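Local coordinates for protein methyltransferase (Streptomyces regensis, PDB 5N5D) that probably transfers a methyl group from S-adenosylmethionine to an oxygen of its acceptor, as a step in making the antibiotic tomaymycin, at residues G69-Y74 with R96-S101; R88-E93 with P132-F137; G175-P180 with Q188-F193. All blocks are in the same frame, centred on the assembly; numbering follows the deposited sequence. Where two conformers were deposited one is given.

Interaction 1. Residues G69-Y74 with R96-S101. With SAM (S-adenosylmethionine), chain H.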
loop_
_atom_site.group_PDB
_atom_site.type_symbol
_atom_site.label_atom_id
_atom_site.label_comp_id
_atom_site.label_asym_id
_atom_site.label_seq_id
_atom_site.Cartn_x
_atom_site.Cartn_y
_atom_site.Cartn_z
ATOM N N GLY A 69 -4.500 -19.244 0.279
ATOM C CA GLY A 69 -4.846 -19.180 1.689
ATOM C C GLY A 69 -6.187 -18.530 1.977
ATOM O O GLY A 69 -6.231 -17.413 2.491
ATOM N N THR A 70 -7.278 -19.242 1.675
ATOM C CA THR A 70 -8.626 -18.695 1.846
ATOM C C THR A 70 -8.962 -18.450 3.312
ATOM O O THR A 70 -9.617 -17.451 3.644
ATOM C CB THR A 70 -9.666 -19.655 1.270
ATOM O OG1 THR A 70 -9.221 -20.176 0.016
ATOM C CG2 THR A 70 -11.002 -18.944 1.096
ATOM N N PHE A 71 -8.559 -19.371 4.191
ATOM C CA PHE A 71 -9.075 -19.458 5.550
ATOM C C PHE A 71 -10.594 -19.312 5.523
ATOM O O PHE A 71 -11.271 -20.114 4.872
ATOM C CB PHE A 71 -8.406 -18.423 6.469
ATOM C CG PHE A 71 -8.682 -18.639 7.940
ATOM C CD1 PHE A 71 -8.562 -19.901 8.508
ATOM C CD2 PHE A 71 -9.052 -17.578 8.755
ATOM C CE1 PHE A 71 -8.816 -20.100 9.859
ATOM C CE2 PHE A 71 -9.306 -17.768 10.103
ATOM C CZ PHE A 71 -9.188 -19.029 10.656
ATOM N N GLY A 72 -11.143 -18.322 6.232
ATOM C CA GLY A 72 -12.573 -18.154 6.356
ATOM C C GLY A 72 -13.211 -17.251 5.327
ATOM O O GLY A 72 -14.413 -16.983 5.413
ATOM N N GLY A 73 -12.450 -16.772 4.351
ATOM C CA GLY A 73 -13.001 -15.975 3.280
ATOM C C GLY A 73 -13.001 -14.480 3.501
ATOM O O GLY A 73 -13.560 -13.753 2.668
ATOM N N TYR A 74 -12.386 -13.989 4.579
ATOM C CA TYR A 74 -12.432 -12.556 4.855
ATOM C C TYR A 74 -11.682 -11.773 3.783
ATOM O O TYR A 74 -12.245 -10.884 3.134
ATOM C CB TYR A 74 -11.877 -12.244 6.254
ATOM C CG TYR A 74 -12.049 -10.785 6.565
ATOM C CD1 TYR A 74 -13.241 -10.306 7.102
ATOM C CD2 TYR A 74 -11.060 -9.865 6.252
ATOM C CE1 TYR A 74 -13.430 -8.959 7.346
ATOM C CE2 TYR A 74 -11.239 -8.518 6.495
ATOM C CZ TYR A 74 -12.429 -8.067 7.036
ATOM O OH TYR A 74 -12.610 -6.724 7.267
ATOM N N ARG A 96 -10.488 -28.368 4.440
ATOM C CA ARG A 96 -11.817 -28.354 3.834
ATOM C C ARG A 96 -12.827 -27.606 4.697
ATOM O O ARG A 96 -13.667 -26.868 4.171
ATOM C CB ARG A 96 -12.301 -29.778 3.570
ATOM C CG ARG A 96 -13.668 -29.826 2.897
ATOM C CD ARG A 96 -13.987 -31.208 2.360
ATOM N NE ARG A 96 -13.034 -31.621 1.333
ATOM C CZ ARG A 96 -13.060 -31.208 0.070
ATOM N NH1 ARG A 96 -13.997 -30.362 -0.344
ATOM N NH2 ARG A 96 -12.145 -31.644 -0.786
ATOM N N SER A 97 -12.772 -27.787 6.020
ATOM C CA SER A 97 -13.755 -27.144 6.889
ATOM C C SER A 97 -13.666 -25.625 6.798
ATOM O O SER A 97 -14.693 -24.935 6.829
ATOM C CB SER A 97 -13.569 -27.605 8.334
ATOM O OG SER A 97 -12.315 -27.198 8.845
ATOM N N PHE A 98 -12.448 -25.084 6.694
ATOM C CA PHE A 98 -12.289 -23.646 6.498
ATOM C C PHE A 98 -12.888 -23.227 5.164
ATOM O O PHE A 98 -13.650 -22.257 5.082
ATOM C CB PHE A 98 -10.809 -23.243 6.549
ATOM C CG PHE A 98 -10.096 -23.605 7.830
ATOM C CD1 PHE A 98 -10.774 -24.112 8.932
ATOM C CD2 PHE A 98 -8.724 -23.422 7.927
ATOM C CE1 PHE A 98 -10.093 -24.440 10.097
ATOM C CE2 PHE A 98 -8.042 -23.743 9.082
ATOM C CZ PHE A 98 -8.726 -24.256 10.172
ATOM N N ALA A 99 -12.541 -23.950 4.099
ATOM C CA ALA A 99 -13.032 -23.601 2.771
ATOM C C ALA A 99 -14.553 -23.630 2.714
ATOM O O ALA A 99 -15.170 -22.808 2.026
ATOM C CB ALA A 99 -12.441 -24.551 1.733
ATOM N N GLU A 100 -15.175 -24.578 3.421
ATOM C CA GLU A 100 -16.634 -24.652 3.443
ATOM C C GLU A 100 -17.230 -23.457 4.174
ATOM O O GLU A 100 -18.265 -22.923 3.760
ATOM C CB GLU A 100 -17.080 -25.964 4.089
ATOM C CG GLU A 100 -16.798 -27.201 3.234
ATOM C CD GLU A 100 -17.149 -28.505 3.930
ATOM O OE1 GLU A 100 -17.386 -28.489 5.157
ATOM O OE2 GLU A 100 -17.190 -29.555 3.249
ATOM N N SER A 101 -16.593 -23.029 5.266
ATOM C CA SER A 101 -17.018 -21.810 5.950
ATOM C C SER A 101 -16.896 -20.606 5.022
ATOM O O SER A 101 -17.824 -19.797 4.899
ATOM C CB SER A 101 -16.181 -21.616 7.218
ATOM O OG SER A 101 -16.570 -20.449 7.926
HETATM N N SAM H . -6.168 -14.877 3.635
HETATM C CA SAM H . -7.018 -15.119 4.819
HETATM C C SAM H . -7.667 -13.781 5.300
HETATM O O SAM H . -6.922 -12.776 5.335
HETATM O OXT SAM H . -8.875 -13.802 5.616
HETATM C CB SAM H . -6.193 -15.749 5.967
HETATM C CG SAM H . -5.349 -16.922 5.483
HETATM S SD SAM H . -4.587 -17.690 6.933
HETATM C CE SAM H . -3.338 -16.518 7.309
HETATM C "C5'" SAM H . -3.540 -18.992 6.199
HETATM C "C4'" SAM H . -4.347 -20.111 5.570
HETATM O "O4'" SAM H . -3.512 -20.922 4.714
HETATM C "C3'" SAM H . -5.009 -21.065 6.575
HETATM O "O3'" SAM H . -6.411 -21.105 6.335
HETATM C "C2'" SAM H . -4.299 -22.405 6.324
HETATM O "O2'" SAM H . -5.152 -23.528 6.507
HETATM C "C1'" SAM H . -3.913 -22.265 4.858
HETATM N N9 SAM H . -2.811 -23.118 4.430
HETATM C C8 SAM H . -1.677 -23.430 5.131
HETATM N N7 SAM H . -0.824 -24.172 4.466
HETATM C C5 SAM H . -1.442 -24.362 3.238
HETATM C C6 SAM H . -1.046 -25.043 2.072
HETATM N N6 SAM H . 0.118 -25.694 1.952
HETATM N N1 SAM H . -1.889 -25.024 1.015
HETATM C C2 SAM H . -3.050 -24.371 1.131
HETATM N N3 SAM H . -3.530 -23.695 2.180
HETATM C C4 SAM H . -2.671 -23.725 3.206
HETATM O O HOH W 1 -15.982 -18.040 7.543
#
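Phe71 and Phe98 form a T-shaped stack beside the ribose of S-adenosylmethionine, illustrating how a Rossmann-like methyltransferase builds a cofactor pocket from the loop that follows its first strand. The ring centroids lie 5.1 Å apart, with planes at 84°. Phe71 presents its edge: CE1 stands over one face of Phe98, displaced toward the rim, and Phe71 CD1 approaches Phe98 CD2 to 3.6 Å. In Phe71, chi1 of -168° sets CG anti to the backbone N; the ring that follows reaches Phe98 although CB points away from the helix. The cofactor O3' completes the cluster, 3.6 Å from Phe98 CD2 at the edge of that ring and 3.2 Å from Phe71 CA. Farther along the cofactor, Gly69 O accepts a hydrogen bond of 2.8 Å from the amino N.

Phe71 follows Thr70 in a type II' turn from Thr70 to Gly73, closed by Gly73 N donating to Thr70 O. A water joins Gly72 O to Ser101 OG, tying the turn to the helix. Gly73 is the N-cap of helix 74-80, and its backbone angles would jam a side chain against the preceding carbonyl O. The contact thus lies between the loop after strand 64-68 and the start of helix 96-108; Leu40 touches both phenylalanine side chains, Phe38 meets Phe98, and Ala99 packs against strands 88-93 and 115-119.

Interaction 2. Residues R88-E93 with P132-F137. With SAM (S-adenosylmethionine), chain H.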
loop_
_atom_site.group_PDB
_atom_site.type_symbol
_atom_site.label_atom_id
_atom_site.label_comp_id
_atom_site.label_asym_id
_atom_site.label_seq_id
_atom_site.Cartn_x
_atom_site.Cartn_y
_atom_site.Cartn_z
ATOM N N ARG A 88 -12.797 -13.116 -12.026
ATOM C CA ARG A 88 -12.777 -14.324 -11.218
ATOM C C ARG A 88 -11.687 -14.232 -10.164
ATOM O O ARG A 88 -10.592 -13.727 -10.427
ATOM C CB ARG A 88 -12.567 -15.583 -12.067
ATOM C CG ARG A 88 -12.762 -16.876 -11.272
ATOM C CD ARG A 88 -13.625 -17.897 -12.005
ATOM N NE ARG A 88 -12.922 -18.518 -13.125
ATOM C CZ ARG A 88 -13.041 -18.157 -14.398
ATOM N NH1 ARG A 88 -12.351 -18.800 -15.332
ATOM N NH2 ARG A 88 -13.846 -17.163 -14.754
ATOM N N LEU A 89 -12.023 -14.705 -8.969
ATOM C CA LEU A 89 -11.080 -14.960 -7.891
ATOM C C LEU A 89 -10.908 -16.467 -7.773
ATOM O O LEU A 89 -11.885 -17.195 -7.563
ATOM C CB LEU A 89 -11.580 -14.372 -6.570
ATOM C CG LEU A 89 -10.753 -14.757 -5.339
ATOM C CD1 LEU A 89 -9.360 -14.159 -5.419
ATOM C CD2 LEU A 89 -11.458 -14.325 -4.065
ATOM N N VAL A 90 -9.679 -16.934 -7.937
ATOM C CA VAL A 90 -9.338 -18.329 -7.706
ATOM C C VAL A 90 -8.644 -18.376 -6.358
ATOM O O VAL A 90 -7.629 -17.704 -6.163
ATOM C CB VAL A 90 -8.437 -18.877 -8.823
ATOM C CG1 VAL A 90 -8.087 -20.339 -8.568
ATOM C CG2 VAL A 90 -9.117 -18.725 -10.177
ATOM N N THR A 91 -9.190 -19.138 -5.415
ATOM C CA THR A 91 -8.619 -19.173 -4.076
ATOM C C THR A 91 -8.414 -20.612 -3.621
ATOM O O THR A 91 -9.197 -21.505 -3.957
ATOM C CB THR A 91 -9.493 -18.383 -3.080
ATOM O OG1 THR A 91 -8.830 -18.320 -1.814
ATOM C CG2 THR A 91 -10.887 -18.998 -2.943
ATOM N N ILE A 92 -7.333 -20.823 -2.869
ATOM C CA ILE A 92 -6.858 -22.147 -2.478
ATOM C C ILE A 92 -6.792 -22.239 -0.961
ATOM O O ILE A 92 -6.240 -21.353 -0.300
ATOM C CB ILE A 92 -5.462 -22.447 -3.060
ATOM C CG1 ILE A 92 -5.452 -22.268 -4.576
ATOM C CG2 ILE A 92 -5.029 -23.862 -2.662
ATOM C CD1 ILE A 92 -4.062 -22.347 -5.197
ATOM N N GLU A 93 -7.278 -23.356 -0.422
ATOM C CA GLU A 93 -7.260 -23.604 1.018
ATOM C C GLU A 93 -7.051 -25.087 1.292
ATOM O O GLU A 93 -7.737 -25.930 0.709
ATOM C CB GLU A 93 -8.568 -23.127 1.660
ATOM C CG GLU A 93 -8.750 -23.532 3.120
ATOM C CD GLU A 93 -7.605 -23.073 3.988
ATOM O OE1 GLU A 93 -7.217 -21.887 3.883
ATOM O OE2 GLU A 93 -7.080 -23.896 4.768
ATOM N N PRO A 132 -5.837 -21.831 -20.118
ATOM C CA PRO A 132 -6.642 -20.709 -20.619
ATOM C C PRO A 132 -7.908 -20.528 -19.797
ATOM O O PRO A 132 -8.521 -21.494 -19.339
ATOM C CB PRO A 132 -6.962 -21.113 -22.064
ATOM C CG PRO A 132 -5.956 -22.128 -22.426
ATOM C CD PRO A 132 -5.578 -22.837 -21.163
ATOM N N GLY A 133 -8.303 -19.268 -19.618
ATOM C CA GLY A 133 -9.473 -18.940 -18.835
ATOM C C GLY A 133 -9.229 -18.833 -17.346
ATOM O O GLY A 133 -10.096 -18.317 -16.631
ATOM N N THR A 134 -8.087 -19.311 -16.854
ATOM C CA THR A 134 -7.709 -19.153 -15.453
ATOM C C THR A 134 -6.483 -18.254 -15.353
ATOM O O THR A 134 -6.574 -17.139 -14.833
ATOM C CB THR A 134 -7.461 -20.521 -14.812
ATOM O OG1 THR A 134 -8.664 -21.302 -14.884
ATOM C CG2 THR A 134 -7.037 -20.373 -13.355
ATOM N N ALA A 135 -5.331 -18.707 -15.838
ATOM C CA ALA A 135 -4.211 -17.808 -16.050
ATOM C C ALA A 135 -4.408 -17.051 -17.364
ATOM O O ALA A 135 -5.079 -17.545 -18.276
ATOM C CB ALA A 135 -2.901 -18.585 -16.091
ATOM N N PRO A 136 -3.825 -15.848 -17.498
ATOM C CA PRO A 136 -2.972 -15.152 -16.530
ATOM C C PRO A 136 -3.743 -14.336 -15.503
ATOM O O PRO A 136 -4.783 -13.749 -15.813
ATOM C CB PRO A 136 -2.142 -14.228 -17.417
ATOM C CG PRO A 136 -3.086 -13.864 -18.514
ATOM C CD PRO A 136 -3.942 -15.086 -18.753
ATOM N N PHE A 137 -3.214 -14.299 -14.289
ATOM C CA PHE A 137 -3.762 -13.485 -13.220
ATOM C C PHE A 137 -3.178 -12.078 -13.273
ATOM O O PHE A 137 -2.021 -11.877 -13.649
ATOM C CB PHE A 137 -3.465 -14.127 -11.865
ATOM C CG PHE A 137 -4.175 -15.429 -11.655
ATOM C CD1 PHE A 137 -5.517 -15.440 -11.312
ATOM C CD2 PHE A 137 -3.514 -16.635 -11.807
ATOM C CE1 PHE A 137 -6.192 -16.624 -11.124
ATOM C CE2 PHE A 137 -4.183 -17.834 -11.618
ATOM C CZ PHE A 137 -5.531 -17.827 -11.278
HETATM N N SAM H . -6.168 -14.877 3.635
HETATM C CA SAM H . -7.018 -15.119 4.819
HETATM C C SAM H . -7.667 -13.781 5.300
HETATM O O SAM H . -6.922 -12.776 5.335
HETATM O OXT SAM H . -8.875 -13.802 5.616
HETATM C CB SAM H . -6.193 -15.749 5.967
HETATM C CG SAM H . -5.349 -16.922 5.483
HETATM S SD SAM H . -4.587 -17.690 6.933
HETATM C CE SAM H . -3.338 -16.518 7.309
HETATM C "C5'" SAM H . -3.540 -18.992 6.199
HETATM C "C4'" SAM H . -4.347 -20.111 5.570
HETATM O "O4'" SAM H . -3.512 -20.922 4.714
HETATM C "C3'" SAM H . -5.009 -21.065 6.575
HETATM O "O3'" SAM H . -6.411 -21.105 6.335
HETATM C "C2'" SAM H . -4.299 -22.405 6.324
HETATM O "O2'" SAM H . -5.152 -23.528 6.507
HETATM C "C1'" SAM H . -3.913 -22.265 4.858
HETATM N N9 SAM H . -2.811 -23.118 4.430
HETATM C C8 SAM H . -1.677 -23.430 5.131
HETATM N N7 SAM H . -0.824 -24.172 4.466
HETATM C C5 SAM H . -1.442 -24.362 3.238
HETATM C C6 SAM H . -1.046 -25.043 2.072
HETATM N N6 SAM H . 0.118 -25.694 1.952
HETATM N N1 SAM H . -1.889 -25.024 1.015
HETATM C C2 SAM H . -3.050 -24.371 1.131
HETATM N N3 SAM H . -3.530 -23.695 2.180
HETATM C C4 SAM H . -2.671 -23.725 3.206
HETATM O O HOH W 2 -10.641 -19.990 -13.533
#
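Val90 reaches Phe137 through CG2, which is anti to the carbonyl carbon of Val90, while chi1 of Phe137 (-67°) places its CG beside the backbone N, from where the ring extends to Val90. The two side chains cross at about a right angle, and the methyl meets the ring at its edge, in plane, with Val90 CG2 3.7 Å from Phe137 CE1. Thr134 adds its methyl at 4.1 Å, CG2 to Val90 CG2, and its carbonyl O lies above one face of Phe137, toward the rim.

The polar part of the contact is relayed by water. One molecule accepts from Arg88 NE at 2.7 Å and also bonds Thr134 OG1. Arg88 NH1 comes close to Gly133 O as well, but at an angle too poor for a hydrogen bond.

At the other end of the strand the general principle appears: an acidic residue grips the ribose diol. Glu93, its chain bent at chi2 (56°), accepts from cofactor O3' at OE1 (2.7 Å) and from O2' at OE2 (2.6 Å). Phe71 N also donates to OE1, and Glu95 N to OE2. An alanine here would probably leave both ribose hydroxyls and these two backbone N-H groups without their acceptor.

Strand 88-93 runs between parallel neighbours 64-68 and 115-119; Phe137, just before strand 139-142, also packs on Arg64 and Leu66, and Leu129 touches Val90 and Thr134.

Interaction 3. Residues G175-P180 with Q188-F193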
loop_
_atom_site.group_PDB
_atom_site.type_symbol
_atom_site.label_atom_id
_atom_site.label_comp_id
_atom_site.label_asym_id
_atom_site.label_seq_id
_atom_site.Cartn_x
_atom_site.Cartn_y
_atom_site.Cartn_z
ATOM N N GLY A 175 10.635 -9.715 13.286
ATOM C CA GLY A 175 11.996 -9.276 13.078
ATOM C C GLY A 175 12.979 -10.393 12.824
ATOM O O GLY A 175 14.148 -10.112 12.534
ATOM N N ALA A 176 12.547 -11.651 12.916
ATOM C CA ALA A 176 13.474 -12.766 12.766
ATOM C C ALA A 176 14.026 -12.861 11.353
ATOM O O ALA A 176 15.048 -13.520 11.141
ATOM C CB ALA A 176 12.790 -14.078 13.142
ATOM N N VAL A 177 13.389 -12.197 10.389
ATOM C CA VAL A 177 13.816 -12.279 9.001
ATOM C C VAL A 177 15.229 -11.742 8.805
ATOM O O VAL A 177 15.882 -12.077 7.812
ATOM C CB VAL A 177 12.797 -11.528 8.112
ATOM C CG1 VAL A 177 12.941 -10.013 8.271
ATOM C CG2 VAL A 177 12.927 -11.947 6.658
ATOM N N THR A 178 15.728 -10.915 9.726
ATOM C CA THR A 178 17.077 -10.371 9.584
ATOM C C THR A 178 18.166 -11.350 10.000
ATOM O O THR A 178 19.351 -11.024 9.860
ATOM C CB THR A 178 17.234 -9.092 10.413
ATOM O OG1 THR A 178 17.181 -9.422 11.804
ATOM C CG2 THR A 178 16.137 -8.081 10.070
ATOM N N ASP A 179 17.806 -12.524 10.511
ATOM C CA ASP A 179 18.780 -13.445 11.077
ATOM C C ASP A 179 19.108 -14.532 10.068
ATOM O O ASP A 179 18.265 -15.411 9.829
ATOM C CB ASP A 179 18.234 -14.063 12.360
ATOM C CG ASP A 179 19.220 -14.995 13.037
ATOM O OD1 ASP A 179 20.341 -15.208 12.514
ATOM O OD2 ASP A 179 18.867 -15.519 14.117
ATOM N N PRO A 180 20.300 -14.536 9.464
ATOM C CA PRO A 180 20.593 -15.560 8.452
ATOM C C PRO A 180 20.645 -16.965 9.014
ATOM O O PRO A 180 20.495 -17.925 8.249
ATOM C CB PRO A 180 21.962 -15.132 7.899
ATOM C CG PRO A 180 22.582 -14.359 8.990
ATOM C CD PRO A 180 21.462 -13.668 9.720
ATOM N N GLN A 188 13.316 -18.678 6.878
ATOM C CA GLN A 188 14.216 -18.893 5.755
ATOM C C GLN A 188 13.480 -18.778 4.426
ATOM O O GLN A 188 14.068 -18.334 3.430
ATOM C CB GLN A 188 14.908 -20.248 5.891
ATOM C CG GLN A 188 15.911 -20.317 7.048
ATOM C CD GLN A 188 17.028 -19.274 6.942
ATOM O OE1 GLN A 188 17.484 -18.938 5.843
ATOM N NE2 GLN A 188 17.466 -18.751 8.087
ATOM N N GLY A 189 12.195 -19.135 4.393
ATOM C CA GLY A 189 11.421 -18.964 3.173
ATOM C C GLY A 189 11.217 -17.505 2.807
ATOM O O GLY A 189 11.333 -17.124 1.636
ATOM N N VAL A 190 10.911 -16.668 3.801
ATOM C CA VAL A 190 10.740 -15.245 3.540
ATOM C C VAL A 190 12.063 -14.629 3.105
ATOM O O VAL A 190 12.102 -13.793 2.198
ATOM C CB VAL A 190 10.156 -14.539 4.777
ATOM C CG1 VAL A 190 10.127 -13.016 4.581
ATOM C CG2 VAL A 190 8.747 -15.057 5.056
ATOM N N ARG A 191 13.165 -15.039 3.734
ATOM C CA ARG A 191 14.472 -14.532 3.326
ATOM C C ARG A 191 14.790 -14.949 1.898
ATOM O O ARG A 191 15.224 -14.128 1.079
ATOM C CB ARG A 191 15.545 -15.034 4.288
ATOM C CG ARG A 191 15.494 -14.381 5.668
ATOM C CD ARG A 191 16.549 -14.954 6.604
ATOM N NE ARG A 191 17.892 -14.936 6.025
ATOM C CZ ARG A 191 18.722 -13.898 6.070
ATOM N NH1 ARG A 191 18.367 -12.763 6.653
ATOM N NH2 ARG A 191 19.920 -13.991 5.517
ATOM N N ARG A 192 14.581 -16.229 1.581
ATOM C CA ARG A 192 14.815 -16.716 0.224
ATOM C C ARG A 192 14.005 -15.914 -0.788
ATOM O O ARG A 192 14.495 -15.579 -1.873
ATOM C CB ARG A 192 14.456 -18.202 0.149
ATOM C CG ARG A 192 14.588 -18.870 -1.219
ATOM C CD ARG A 192 15.962 -19.454 -1.436
ATOM N NE ARG A 192 16.951 -18.405 -1.635
ATOM C CZ ARG A 192 17.277 -17.884 -2.814
ATOM N NH1 ARG A 192 18.194 -16.930 -2.873
ATOM N NH2 ARG A 192 16.700 -18.310 -3.934
ATOM N N PHE A 193 12.757 -15.595 -0.442
ATOM C CA PHE A 193 11.886 -14.842 -1.339
ATOM C C PHE A 193 12.440 -13.445 -1.602
ATOM O O PHE A 193 12.477 -12.983 -2.750
ATOM C CB PHE A 193 10.488 -14.797 -0.716
ATOM C CG PHE A 193 9.588 -13.717 -1.251
ATOM C CD1 PHE A 193 9.266 -13.654 -2.593
ATOM C CD2 PHE A 193 9.029 -12.792 -0.387
ATOM C CE1 PHE A 193 8.416 -12.666 -3.069
ATOM C CE2 PHE A 193 8.175 -11.804 -0.854
ATOM C CZ PHE A 193 7.873 -11.741 -2.195
HETATM O O HOH W 3 20.444 -10.800 7.316
#
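Hydrogen bonds from Arg191 and Gln188 tie helix 185-198 to the loop that leads into it. Arg191 NH1 donates to Val177 O at 2.8 Å in a nearly straight bond (166°), with the acceptor in the guanidinium plane. A water in that plane accepts from the same NH1 and donates to Thr178 O. Gln188 NE2 donates to Pro180 O at 3.1 Å, less directly (139°), from above the carbonyl plane; this amide nitrogen is also bonded to His182 O.

Packing over the guanidinium comes next. Pro180 lies over one face of the Arg191 group, its CA 3.3 Å above the plane and toward the rim. The bend at chi3 (52°) puts NE where the flat group can lie against the proline.

The apolar part joins Val177 to the helix. Val177 CG2, in one of two deposited conformers, lies 3.6 Å from Val190 CG1 and near Arg191 CG. Tyr16 of the second subunit packs on Val177, Thr178 and Arg191, placing this loop at the dimer interface.

Chemically, one arginine meets the loop with an N-H at its edge and a proline on its face, so that an ordinarily mobile side chain is likely to be steadied by one direct backbone acceptor, Val177 O, and a water-mediated link to Thr178 O.

Overall arrangement
From the N terminus, 69-74 opens interaction 1 just after strand 64-68, and 88-93 opens interaction 2 before 96-101 closes the first. The two therefore cross in sequence, and they touch in space: Thr70 OG1 probably bonds Thr91 OG1, and both contacts reach the same cofactor. Interaction 2 closes much later, at 132-137, bringing the approach to strand 139-142 back against the sheet. Interaction 3 follows in series and closes only a short loop, between strand 165-169 and helix 185-198. Its centre lies about 27 Å from that of interaction 1, so cofactor binding and the subunit-facing loop occupy separate parts of one fold.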